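Local structure of extracellular invertase (Aspergillus kawachii, 5XHA) at residues P229-W234 with W243-E248; G337-F342 with I418-K423; P382-N387 with F527-G532; F447-S452 with V592-Y597. The protein probably hydrolyses sucrose and related beta-fructofuranosides outside the cell, as a family 32 glycoside hydrolase that here carries several bound fructose molecules. All coordinates share one frame; numbering follows the deposited sequence.

Interaction 1 of 4, residues P229-W234 with W243-E248; sequences PTNSTW and WAFNFE. With FRU (beta-D-fructofuranose), chain B; FRU (beta-D-fructofuranose), chain C; FRU (beta-D-fructofuranose), chain D.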
# COMPACT_ATOMS: atom_id res chain seq x y z
N PRO A 229 18.89 -15.38 -15.19
CA PRO A 229 19.89 -14.36 -14.89
C PRO A 229 19.75 -13.16 -15.81
O PRO A 229 19.41 -13.31 -16.97
CB PRO A 229 21.24 -15.06 -15.16
CG PRO A 229 20.94 -16.52 -15.03
CD PRO A 229 19.51 -16.70 -15.47
N THR A 230 20.02 -11.98 -15.27
CA THR A 230 19.97 -10.75 -16.04
C THR A 230 20.57 -10.91 -17.43
O THR A 230 21.72 -11.29 -17.58
CB THR A 230 20.73 -9.64 -15.31
OG1 THR A 230 20.29 -9.59 -13.95
CG2 THR A 230 20.49 -8.31 -15.96
N ASN A 231 19.76 -10.62 -18.45
CA ASN A 231 20.20 -10.60 -19.83
C ASN A 231 20.82 -11.90 -20.33
O ASN A 231 21.63 -11.88 -21.25
CB ASN A 231 21.14 -9.42 -20.08
CG ASN A 231 21.20 -9.02 -21.55
OD1 ASN A 231 20.23 -9.14 -22.30
ND2 ASN A 231 22.36 -8.53 -21.97
N SER A 232 20.43 -13.02 -19.74
CA SER A 232 20.70 -14.33 -20.28
C SER A 232 19.79 -14.58 -21.48
O SER A 232 18.98 -13.72 -21.86
CB SER A 232 20.48 -15.41 -19.21
OG SER A 232 19.19 -15.29 -18.62
N THR A 233 19.92 -15.76 -22.07
CA THR A 233 19.23 -16.08 -23.30
C THR A 233 18.97 -17.57 -23.41
O THR A 233 19.77 -18.38 -22.91
CB THR A 233 20.05 -15.61 -24.51
OG1 THR A 233 19.27 -15.76 -25.71
CG2 THR A 233 21.39 -16.39 -24.63
N TRP A 234 17.87 -17.94 -24.07
CA TRP A 234 17.62 -19.34 -24.41
C TRP A 234 18.60 -19.77 -25.50
O TRP A 234 18.80 -19.07 -26.52
CB TRP A 234 16.18 -19.52 -24.88
CG TRP A 234 15.84 -20.93 -25.21
CD1 TRP A 234 15.51 -21.41 -26.44
CD2 TRP A 234 15.81 -22.04 -24.32
NE1 TRP A 234 15.26 -22.76 -26.37
CE2 TRP A 234 15.45 -23.17 -25.08
CE3 TRP A 234 16.06 -22.19 -22.96
CZ2 TRP A 234 15.33 -24.45 -24.51
CZ3 TRP A 234 15.94 -23.46 -22.39
CH2 TRP A 234 15.56 -24.57 -23.17
N TRP A 243 16.23 -13.26 -22.56
CA TRP A 243 15.42 -13.04 -21.36
C TRP A 243 15.56 -11.59 -20.90
O TRP A 243 14.66 -11.03 -20.28
CB TRP A 243 15.81 -14.01 -20.24
CG TRP A 243 15.76 -15.48 -20.60
CD1 TRP A 243 16.74 -16.42 -20.36
CD2 TRP A 243 14.69 -16.18 -21.25
NE1 TRP A 243 16.33 -17.66 -20.82
CE2 TRP A 243 15.08 -17.54 -21.37
CE3 TRP A 243 13.44 -15.79 -21.76
CZ2 TRP A 243 14.26 -18.50 -21.97
CZ3 TRP A 243 12.63 -16.76 -22.35
CH2 TRP A 243 13.04 -18.09 -22.45
N ALA A 244 16.71 -11.00 -21.20
CA ALA A 244 16.92 -9.56 -21.08
C ALA A 244 16.82 -9.06 -19.62
O ALA A 244 17.12 -9.80 -18.68
CB ALA A 244 15.99 -8.82 -22.02
N PHE A 245 16.39 -7.82 -19.44
CA PHE A 245 16.52 -7.16 -18.16
C PHE A 245 15.24 -7.12 -17.35
O PHE A 245 15.26 -6.78 -16.17
CB PHE A 245 17.04 -5.76 -18.40
CG PHE A 245 18.44 -5.72 -18.95
CD1 PHE A 245 19.54 -5.68 -18.09
CD2 PHE A 245 18.66 -5.72 -20.31
CE1 PHE A 245 20.84 -5.63 -18.60
CE2 PHE A 245 19.96 -5.68 -20.82
CZ PHE A 245 21.04 -5.63 -19.96
N ASN A 246 14.11 -7.48 -17.96
CA ASN A 246 12.84 -7.45 -17.23
C ASN A 246 11.76 -8.20 -18.00
O ASN A 246 11.77 -8.14 -19.22
CB ASN A 246 12.41 -5.99 -17.00
CG ASN A 246 11.23 -5.87 -16.06
OD1 ASN A 246 11.30 -6.29 -14.90
ND2 ASN A 246 10.13 -5.29 -16.56
N PHE A 247 10.87 -8.91 -17.31
CA PHE A 247 9.73 -9.56 -17.95
C PHE A 247 8.47 -8.70 -17.78
O PHE A 247 8.22 -8.18 -16.70
CB PHE A 247 9.41 -10.95 -17.35
CG PHE A 247 10.40 -12.05 -17.69
CD1 PHE A 247 11.33 -11.92 -18.71
CD2 PHE A 247 10.36 -13.23 -16.98
CE1 PHE A 247 12.21 -12.94 -18.99
CE2 PHE A 247 11.24 -14.27 -17.26
CZ PHE A 247 12.16 -14.11 -18.27
N GLU A 248 7.69 -8.60 -18.84
CA GLU A 248 6.39 -7.94 -18.82
C GLU A 248 5.31 -8.88 -19.35
O GLU A 248 5.62 -9.86 -20.04
CB GLU A 248 6.43 -6.65 -19.65
CG GLU A 248 7.47 -5.65 -19.17
CD GLU A 248 7.38 -4.32 -19.86
OE1 GLU A 248 7.68 -4.26 -21.07
OE2 GLU A 248 7.00 -3.35 -19.18
C1 FRU B . 4.27 -3.16 -21.66
C2 FRU B . 3.82 -2.31 -20.44
C3 FRU B . 3.16 -3.20 -19.37
C4 FRU B . 2.30 -2.18 -18.61
C5 FRU B . 1.85 -1.22 -19.71
C6 FRU B . 1.84 0.24 -19.28
O1 FRU B . 4.27 -2.41 -22.89
O3 FRU B . 4.10 -3.91 -18.55
O4 FRU B . 1.17 -2.74 -17.95
O5 FRU B . 2.76 -1.41 -20.82
O6 FRU B . 1.64 1.11 -20.42
C1 FRU C . 5.81 -0.86 -20.71
C2 FRU C . 6.55 0.34 -20.08
C3 FRU C . 7.98 0.04 -19.55
C4 FRU C . 8.16 1.10 -18.47
C5 FRU C . 6.74 1.55 -18.10
C6 FRU C . 6.50 3.04 -18.36
O1 FRU C . 4.90 -1.54 -19.83
O2 FRU C . 6.65 1.38 -21.06
O3 FRU C . 9.06 0.11 -20.51
O4 FRU C . 8.91 0.57 -17.37
O5 FRU C . 5.83 0.83 -18.93
O6 FRU C . 6.11 3.63 -17.13
C1 FRU D . 21.45 -3.68 -11.91
C2 FRU D . 21.16 -4.05 -13.35
C3 FRU D . 20.46 -2.87 -14.01
C4 FRU D . 19.03 -3.34 -14.16
C5 FRU D . 18.92 -4.73 -13.54
C6 FRU D . 18.15 -5.76 -14.39
O1 FRU D . 20.24 -3.30 -11.24
O2 FRU D . 22.37 -4.43 -14.02
O3 FRU D . 21.03 -2.49 -15.27
O4 FRU D . 18.18 -2.39 -13.50
O5 FRU D . 20.26 -5.17 -13.31
O6 FRU D . 18.08 -7.06 -13.76
O HOH W 1 17.85 -20.12 -20.56

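Interaction 2 of 4, residues G337-F342 with I418-K423; sequences GAPDRF and IARETK. With FRU (beta-D-fructofuranose), chain E.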
# COMPACT_ATOMS: atom_id res chain seq x y z
N GLY A 337 -18.15 -24.24 -33.94
CA GLY A 337 -17.82 -25.60 -33.50
C GLY A 337 -16.42 -25.77 -32.91
O GLY A 337 -15.89 -26.88 -32.90
N ALA A 338 -15.81 -24.69 -32.40
CA ALA A 338 -14.44 -24.80 -31.90
C ALA A 338 -14.39 -25.49 -30.54
O ALA A 338 -15.30 -25.36 -29.74
CB ALA A 338 -13.78 -23.42 -31.81
N PRO A 339 -13.30 -26.21 -30.25
CA PRO A 339 -13.08 -26.68 -28.90
C PRO A 339 -12.56 -25.53 -28.02
O PRO A 339 -12.51 -24.39 -28.48
CB PRO A 339 -12.01 -27.74 -29.09
CG PRO A 339 -11.17 -27.16 -30.18
CD PRO A 339 -12.13 -26.47 -31.11
N ASP A 340 -12.17 -25.82 -26.79
CA ASP A 340 -11.58 -24.79 -25.93
C ASP A 340 -10.33 -24.28 -26.63
O ASP A 340 -9.52 -25.06 -27.16
CB ASP A 340 -11.17 -25.36 -24.56
CG ASP A 340 -12.35 -25.75 -23.68
OD1 ASP A 340 -13.47 -25.23 -23.86
OD2 ASP A 340 -12.12 -26.58 -22.78
N ARG A 341 -10.17 -22.96 -26.63
CA ARG A 341 -9.01 -22.34 -27.27
C ARG A 341 -8.31 -21.38 -26.32
O ARG A 341 -8.87 -21.00 -25.29
CB ARG A 341 -9.46 -21.59 -28.51
CG ARG A 341 -10.02 -22.51 -29.57
CD ARG A 341 -10.50 -21.74 -30.76
NE ARG A 341 -11.80 -21.12 -30.53
CZ ARG A 341 -12.36 -20.27 -31.39
NH1 ARG A 341 -11.73 -19.95 -32.51
NH2 ARG A 341 -13.55 -19.75 -31.14
N PHE A 342 -7.07 -21.05 -26.67
CA PHE A 342 -6.37 -19.93 -26.07
C PHE A 342 -6.11 -18.91 -27.17
O PHE A 342 -5.35 -19.18 -28.09
CB PHE A 342 -5.05 -20.35 -25.40
CG PHE A 342 -4.44 -19.24 -24.58
CD1 PHE A 342 -4.87 -19.00 -23.29
CD2 PHE A 342 -3.49 -18.39 -25.13
CE1 PHE A 342 -4.35 -17.96 -22.54
CE2 PHE A 342 -2.96 -17.34 -24.40
CZ PHE A 342 -3.39 -17.13 -23.11
N ILE A 418 -4.09 -17.81 -37.38
CA ILE A 418 -5.13 -16.82 -37.29
C ILE A 418 -6.35 -17.52 -36.73
O ILE A 418 -6.65 -18.63 -37.16
CB ILE A 418 -5.45 -16.23 -38.67
CG1 ILE A 418 -4.20 -15.61 -39.29
CG2 ILE A 418 -6.58 -15.20 -38.56
CD1 ILE A 418 -4.39 -15.15 -40.72
N ALA A 419 -7.05 -16.92 -35.79
CA ALA A 419 -8.21 -17.59 -35.22
C ALA A 419 -9.21 -17.91 -36.34
O ALA A 419 -9.39 -17.13 -37.28
CB ALA A 419 -8.83 -16.77 -34.10
N ARG A 420 -9.83 -19.08 -36.24
CA ARG A 420 -10.52 -19.66 -37.41
C ARG A 420 -11.65 -18.80 -38.00
O ARG A 420 -11.77 -18.70 -39.22
CB ARG A 420 -11.02 -21.06 -37.11
CG ARG A 420 -12.17 -21.11 -36.12
CD ARG A 420 -12.33 -22.53 -35.62
NE ARG A 420 -11.14 -22.95 -34.88
CZ ARG A 420 -10.96 -24.16 -34.38
NH1 ARG A 420 -11.90 -25.10 -34.53
NH2 ARG A 420 -9.86 -24.44 -33.71
N GLU A 421 -12.44 -18.17 -37.14
CA GLU A 421 -13.54 -17.33 -37.62
C GLU A 421 -13.01 -16.06 -38.29
O GLU A 421 -13.57 -15.58 -39.29
CB GLU A 421 -14.48 -16.97 -36.48
CG GLU A 421 -15.06 -18.16 -35.73
CD GLU A 421 -14.30 -18.53 -34.45
OE1 GLU A 421 -13.05 -18.34 -34.37
OE2 GLU A 421 -14.95 -19.06 -33.53
N THR A 422 -11.94 -15.49 -37.73
CA THR A 422 -11.33 -14.31 -38.32
C THR A 422 -10.73 -14.65 -39.69
O THR A 422 -10.87 -13.86 -40.65
CB THR A 422 -10.28 -13.67 -37.38
OG1 THR A 422 -10.95 -13.02 -36.31
CG2 THR A 422 -9.40 -12.64 -38.11
N LYS A 423 -10.08 -15.80 -39.79
CA LYS A 423 -9.50 -16.26 -41.06
C LYS A 423 -10.55 -16.39 -42.16
O LYS A 423 -10.36 -15.89 -43.27
CB LYS A 423 -8.78 -17.59 -40.88
CG LYS A 423 -8.12 -18.12 -42.15
CD LYS A 423 -6.92 -17.28 -42.52
CE LYS A 423 -6.41 -17.57 -43.93
NZ LYS A 423 -6.03 -19.00 -44.10
C1 FRU E . -3.06 -21.53 -44.26
C2 FRU E . -3.08 -21.47 -42.73
C3 FRU E . -3.67 -20.19 -42.12
C4 FRU E . -2.76 -19.94 -40.93
C5 FRU E . -1.41 -20.36 -41.51
C6 FRU E . -0.38 -20.74 -40.44
O1 FRU E . -4.34 -21.80 -44.83
O2 FRU E . -3.74 -22.63 -42.16
O3 FRU E . -5.04 -20.31 -41.69
O4 FRU E . -2.78 -18.61 -40.40
O5 FRU E . -1.70 -21.47 -42.36
O6 FRU E . 0.95 -20.32 -40.82

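Interaction 3 of 4, residues P382-N387 with F527-G532; sequences PNVVDN and FDVLNG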
# COMPACT_ATOMS: atom_id res chain seq x y z
N PRO A 382 5.61 -34.06 -38.27
CA PRO A 382 6.00 -35.46 -38.51
C PRO A 382 7.01 -35.65 -39.65
O PRO A 382 7.21 -34.76 -40.48
CB PRO A 382 4.67 -36.13 -38.86
CG PRO A 382 3.89 -35.05 -39.53
CD PRO A 382 4.31 -33.75 -38.89
N ASN A 383 7.66 -36.82 -39.66
CA ASN A 383 8.52 -37.26 -40.77
C ASN A 383 9.70 -36.36 -41.07
O ASN A 383 10.08 -36.19 -42.23
CB ASN A 383 7.68 -37.45 -42.02
CG ASN A 383 6.48 -38.31 -41.76
OD1 ASN A 383 6.58 -39.32 -41.06
ND2 ASN A 383 5.34 -37.93 -42.31
N VAL A 384 10.29 -35.80 -40.03
CA VAL A 384 11.44 -34.93 -40.18
C VAL A 384 12.69 -35.80 -40.19
O VAL A 384 12.79 -36.73 -39.39
CB VAL A 384 11.53 -33.92 -39.03
CG1 VAL A 384 12.86 -33.17 -39.08
CG2 VAL A 384 10.36 -32.95 -39.08
N VAL A 385 13.63 -35.47 -41.06
CA VAL A 385 14.87 -36.23 -41.15
C VAL A 385 15.69 -36.00 -39.88
O VAL A 385 16.00 -34.86 -39.50
CB VAL A 385 15.67 -35.89 -42.42
CG1 VAL A 385 17.05 -36.55 -42.40
CG2 VAL A 385 14.88 -36.29 -43.66
N ASP A 386 16.02 -37.11 -39.22
CA ASP A 386 16.80 -37.06 -38.00
C ASP A 386 18.25 -36.66 -38.29
O ASP A 386 19.11 -37.52 -38.49
CB ASP A 386 16.74 -38.42 -37.31
CG ASP A 386 17.32 -38.40 -35.93
OD1 ASP A 386 18.12 -37.48 -35.63
OD2 ASP A 386 16.97 -39.29 -35.13
N ASN A 387 18.50 -35.36 -38.33
CA ASN A 387 19.83 -34.82 -38.57
C ASN A 387 20.10 -33.61 -37.66
O ASN A 387 19.31 -33.33 -36.74
CB ASN A 387 20.00 -34.46 -40.05
CG ASN A 387 18.97 -33.44 -40.53
OD1 ASN A 387 18.32 -32.75 -39.73
ND2 ASN A 387 18.81 -33.34 -41.84
N PHE A 527 12.85 -27.66 -42.33
CA PHE A 527 13.57 -28.90 -42.04
C PHE A 527 13.71 -29.78 -43.28
O PHE A 527 13.09 -29.51 -44.33
CB PHE A 527 12.87 -29.67 -40.93
CG PHE A 527 12.85 -28.94 -39.62
CD1 PHE A 527 13.95 -28.97 -38.77
CD2 PHE A 527 11.72 -28.22 -39.24
CE1 PHE A 527 13.94 -28.28 -37.56
CE2 PHE A 527 11.70 -27.53 -38.03
CZ PHE A 527 12.80 -27.57 -37.19
N ASP A 528 14.54 -30.81 -43.17
CA ASP A 528 14.54 -31.88 -44.18
C ASP A 528 13.47 -32.82 -43.76
O ASP A 528 13.44 -33.23 -42.60
CB ASP A 528 15.90 -32.56 -44.24
CG ASP A 528 16.99 -31.62 -44.66
OD1 ASP A 528 16.79 -30.90 -45.66
OD2 ASP A 528 18.03 -31.57 -43.97
N VAL A 529 12.56 -33.14 -44.68
CA VAL A 529 11.44 -34.04 -44.42
C VAL A 529 11.38 -35.20 -45.43
O VAL A 529 11.84 -35.08 -46.57
CB VAL A 529 10.08 -33.30 -44.44
CG1 VAL A 529 9.98 -32.35 -43.26
CG2 VAL A 529 9.85 -32.55 -45.76
N LEU A 530 10.77 -36.29 -44.99
CA LEU A 530 10.59 -37.50 -45.79
C LEU A 530 9.12 -37.66 -46.12
O LEU A 530 8.28 -37.74 -45.22
CB LEU A 530 11.06 -38.72 -44.99
CG LEU A 530 11.67 -39.88 -45.77
CD1 LEU A 530 13.03 -39.47 -46.34
CD2 LEU A 530 11.80 -41.09 -44.87
N ASN A 531 8.79 -37.69 -47.41
CA ASN A 531 7.41 -37.86 -47.82
C ASN A 531 7.33 -38.89 -48.93
O ASN A 531 7.78 -38.64 -50.05
CB ASN A 531 6.82 -36.53 -48.30
CG ASN A 531 6.55 -35.58 -47.15
OD1 ASN A 531 5.74 -35.86 -46.27
ND2 ASN A 531 7.22 -34.43 -47.16
N GLY A 532 6.79 -40.06 -48.59
CA GLY A 532 6.75 -41.19 -49.52
C GLY A 532 8.11 -41.48 -50.11
O GLY A 532 8.30 -41.36 -51.33
O HOH W 2 15.67 -32.14 -40.69

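Interaction 4 of 4, residues F447-S452 with V592-Y597; sequences FKRSPS and VSEGLY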
# COMPACT_ATOMS: atom_id res chain seq x y z
N PHE A 447 2.56 -10.32 -61.38
CA PHE A 447 1.41 -11.21 -61.46
C PHE A 447 0.63 -10.79 -62.70
O PHE A 447 0.68 -9.64 -63.10
CB PHE A 447 0.52 -11.10 -60.22
CG PHE A 447 0.92 -12.00 -59.06
CD1 PHE A 447 2.21 -12.46 -58.91
CD2 PHE A 447 -0.03 -12.35 -58.10
CE1 PHE A 447 2.55 -13.27 -57.84
CE2 PHE A 447 0.31 -13.15 -57.02
CZ PHE A 447 1.60 -13.62 -56.90
N LYS A 448 -0.07 -11.74 -63.30
CA LYS A 448 -0.98 -11.48 -64.40
C LYS A 448 -2.08 -10.53 -63.92
O LYS A 448 -2.51 -9.64 -64.64
CB LYS A 448 -1.59 -12.79 -64.89
CG LYS A 448 -2.73 -12.67 -65.89
CD LYS A 448 -3.55 -13.96 -65.92
CE LYS A 448 -4.51 -14.02 -67.10
NZ LYS A 448 -3.80 -14.14 -68.41
N ARG A 449 -2.53 -10.75 -62.68
CA ARG A 449 -3.51 -9.89 -62.05
C ARG A 449 -3.11 -9.59 -60.59
O ARG A 449 -2.68 -10.48 -59.86
CB ARG A 449 -4.88 -10.55 -62.10
CG ARG A 449 -6.01 -9.62 -61.71
CD ARG A 449 -7.33 -10.36 -61.61
NE ARG A 449 -8.28 -9.55 -60.86
CZ ARG A 449 -9.45 -9.98 -60.38
NH1 ARG A 449 -9.86 -11.22 -60.58
NH2 ARG A 449 -10.21 -9.14 -59.71
N SER A 450 -3.26 -8.34 -60.19
CA SER A 450 -2.96 -7.88 -58.84
C SER A 450 -4.23 -7.31 -58.24
O SER A 450 -5.10 -6.87 -58.99
CB SER A 450 -1.91 -6.78 -58.89
OG SER A 450 -0.61 -7.28 -59.11
N PRO A 451 -4.34 -7.27 -56.90
CA PRO A 451 -5.49 -6.61 -56.28
C PRO A 451 -5.52 -5.13 -56.61
O PRO A 451 -4.48 -4.54 -56.85
CB PRO A 451 -5.26 -6.82 -54.77
CG PRO A 451 -3.80 -7.09 -54.64
CD PRO A 451 -3.41 -7.82 -55.89
N SER A 452 -6.70 -4.53 -56.61
CA SER A 452 -6.82 -3.10 -56.89
C SER A 452 -6.93 -2.27 -55.61
O SER A 452 -7.05 -1.05 -55.68
CB SER A 452 -8.03 -2.83 -57.79
OG SER A 452 -9.22 -3.29 -57.18
N VAL A 592 -5.04 -15.09 -54.14
CA VAL A 592 -5.21 -13.74 -53.65
C VAL A 592 -6.69 -13.53 -53.36
O VAL A 592 -7.55 -13.75 -54.22
CB VAL A 592 -4.72 -12.69 -54.66
CG1 VAL A 592 -4.91 -11.29 -54.11
CG2 VAL A 592 -3.27 -12.95 -55.02
N SER A 593 -6.98 -13.14 -52.13
CA SER A 593 -8.35 -12.86 -51.71
C SER A 593 -8.38 -11.39 -51.32
O SER A 593 -7.54 -10.93 -50.53
CB SER A 593 -8.74 -13.79 -50.56
OG SER A 593 -9.94 -13.35 -49.95
N GLU A 594 -9.31 -10.64 -51.91
CA GLU A 594 -9.28 -9.19 -51.87
C GLU A 594 -10.49 -8.62 -51.12
O GLU A 594 -11.59 -9.10 -51.28
CB GLU A 594 -9.26 -8.67 -53.32
CG GLU A 594 -9.15 -7.17 -53.45
CD GLU A 594 -8.94 -6.72 -54.89
OE1 GLU A 594 -8.91 -7.57 -55.80
OE2 GLU A 594 -8.78 -5.50 -55.10
N GLY A 595 -10.25 -7.60 -50.30
CA GLY A 595 -11.31 -6.88 -49.60
C GLY A 595 -11.33 -7.07 -48.09
O GLY A 595 -11.72 -6.16 -47.36
N LEU A 596 -10.90 -8.24 -47.61
CA LEU A 596 -11.03 -8.58 -46.19
C LEU A 596 -12.48 -8.36 -45.76
O LEU A 596 -13.40 -8.75 -46.48
CB LEU A 596 -10.04 -7.79 -45.32
CG LEU A 596 -8.59 -7.78 -45.81
CD1 LEU A 596 -7.71 -7.12 -44.76
CD2 LEU A 596 -8.08 -9.17 -46.14
N TYR A 597 -12.70 -7.78 -44.59
CA TYR A 597 -14.05 -7.52 -44.10
C TYR A 597 -13.95 -6.43 -43.07
O TYR A 597 -12.86 -6.05 -42.64
CB TYR A 597 -14.66 -8.78 -43.47
CG TYR A 597 -14.02 -9.16 -42.13
CD1 TYR A 597 -12.73 -9.72 -42.09
CD2 TYR A 597 -14.68 -8.95 -40.93
CE1 TYR A 597 -12.14 -10.06 -40.88
CE2 TYR A 597 -14.10 -9.29 -39.71
CZ TYR A 597 -12.83 -9.84 -39.69
OH TYR A 597 -12.24 -10.19 -38.49
O HOH W 3 -9.45 -6.24 -58.18

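Interaction 1 of 4, residues P229-W234 with W243-E248
The F245 ring carries N231 on one face: N231 CB stands 4.0 Å from the ring centroid, 20° off the normal, a CH-pi contact, and the amide continues over the rim with its plane 21° from that of the ring. This overlap follows from N231 CG being anti to the backbone N (chi1 -158°). At the ring edge, in plane, lies C6 of a fructose (chain D), whose O6 makes a weak hydrogen bond with T230 OG1; T230 CG2 touches F245 CD1 obliquely at 3.5 Å. W234 N stands above the plane of the W243 indole, well out toward its rim, while S232 OG meets the edge at W243 CD1 (3.2 Å). Also in plane, a water accepts from W243 NE1 at 2.9 Å. Two backbone bonds join the segments: N231 N to A244 O, 2.8 Å, and W243 N to S232 O, 2.9 Å. P229 O accepts both S232 N and S232 OG, the latter at 2.6 Å, which ties the turn internally. E248 OE2 meets two further fructoses and R170, within the probable active-site pocket. The arrangement is a type II beta turn, P229-S232, packed against the loop entering strand 247-248 of the family 32 beta-propeller.

Interaction 2 of 4, residues G337-F342 with I418-K423
A bend at chi2 (95°) turns the E421 carboxylate back toward R341, whose own chain bends at chi3 (-78°) to present NH1 and NH2 end-on. The resulting bidentate salt bridge joins the start of strand 341-348, of the N-terminal beta-propeller, to the first turn of helix 420-426, where A419 is the N-cap residue. R341 NH1 reaches E421 OE1 at 2.8 Å, nearly straight at 172° and in the guanidinium plane. R341 NH2 meets the syn lone pair of E421 OE2 at 2.9 Å along a more bent path, tilted from that plane. One bond to each oxygen restrains the rotation of the two groups, which are not coplanar. R420 runs beside R341, with R341 NH1 and R420 NE 3.9 Å apart; E375 makes salt bridges with both arginines and would offset their like charges. S336 OG adds a further bond to E421 OE2. A338 CB packs over a face of both guanidiniums, R341 and R420, offset toward the rim of each, and P339 CD approaches R420 NH1 obliquely. Farther along the helix, K423 bends toward a separate fructose (chain E). That sugar's O3 lies 2.9 Å from K423 NZ, a bond of weak geometry.

Interaction 3 of 4, residues P382-N387 with F527-G532
D528 O takes the shortest polar bond here, from V385 N at 2.7 Å with an N-H...O angle of 172°; V384 CA makes a longer C-H...O approach to the same oxygen. Its partner bond, L530 N to N383 O, is 2.8 Å. Together they flank V384 and V529, whose backbones form a single bridge with CA atoms 4.3 Å apart, so the pairing is local. A third bond is made by side chains: N387 ND2 donates to the anti lone pair of D528 OD2 at 2.9 Å, with amide and carboxylate planes 79° apart. N387 CG, set between the backbone N and the carbonyl carbon (chi1 59°), brings the amide to D528. A water that accepts from D528 N lies 2.9 Å from N387 OD1 and may donate to it; N387 OD1 also caps A390 N. D528 OD1 is held by R469. Among apolar contacts, V384 CG1 lies 4.0 Å from F527 CB, and V385 CB packs on D528 CB. The chain turns a corner at N383, and the end of strand 366-385 of the propeller domain lies beside strand 528-531 of the C-terminal beta-sandwich. N387 is the N-cap of helix 388-391; strand 408-418 flanks V384, and strand 534-547 flanks V529.

Interaction 4 of 4, residues F447-S452 with V592-Y597
E594 OE2 accepts two bonds from S452: the backbone N at 2.7 Å, meeting it 39° out of the carboxylate plane, and OG at 3.1 Å, on the syn side and 18° out of that plane. The contact belongs to the C-terminal beta-sandwich domain of family 32 and joins the end of strand 585-594 to the loop between strands 444-446 and 455-463. E594 can reach the loop because its chain is extended throughout, with CG anti to the backbone N (chi1 -176°), while S452 OG sits between its backbone N and carbonyl carbon, so that OG and N-H can both reach E594 OE2. Two donors from one residue thus grip a single carboxylate oxygen, and E453 N adds a weak bond to the same atom. The other oxygen, E594 OE1, accepts from a water at 2.8 Å that in turn takes a weak bond from R449 NH2. R449 itself makes no salt bridge here: its NH2 is 4.4 Å from E594 OE1, which lies well out of the guanidinium plane, so any attraction would be longer-range. The arginine instead makes a cation-pi contact with F432, on the neighbouring strand 430-439. Under the polar layer P451 packs against the E594 carboxylate, with P451 CB 3.7 Å from E594 CD. Deeper still, V592 sends its two methyls to separate partners. V592 CG1 touches P451 CD at 4.2 Å, and V592 CG2 stands at the edge of the F447 ring, 4.1 Å from CE2.

Interactions 2 and 3 both involve the mixed sheet in which strands 341-348 and 366-385 are neighbours; they join the N-terminal propeller to helix 420-426 and to the C-terminal beta-sandwich domain respectively, their centres 29 Å apart. Interaction 4 lies wholly in the sandwich domain and reaches the same sheet as interaction 3, with centres 34 Å apart. It also touches interaction 2, where T422 CG2 packs 3.8 Å from Y597 OH. Interaction 1 is the one with both segments in the propeller domain. It reaches the probable active site: E248 OE2 lies 2.8 Å from O1 of one fructose (chain C) and 3.0 Å from O3 of another (chain B). The sugar near K423 in interaction 2 is a separate one.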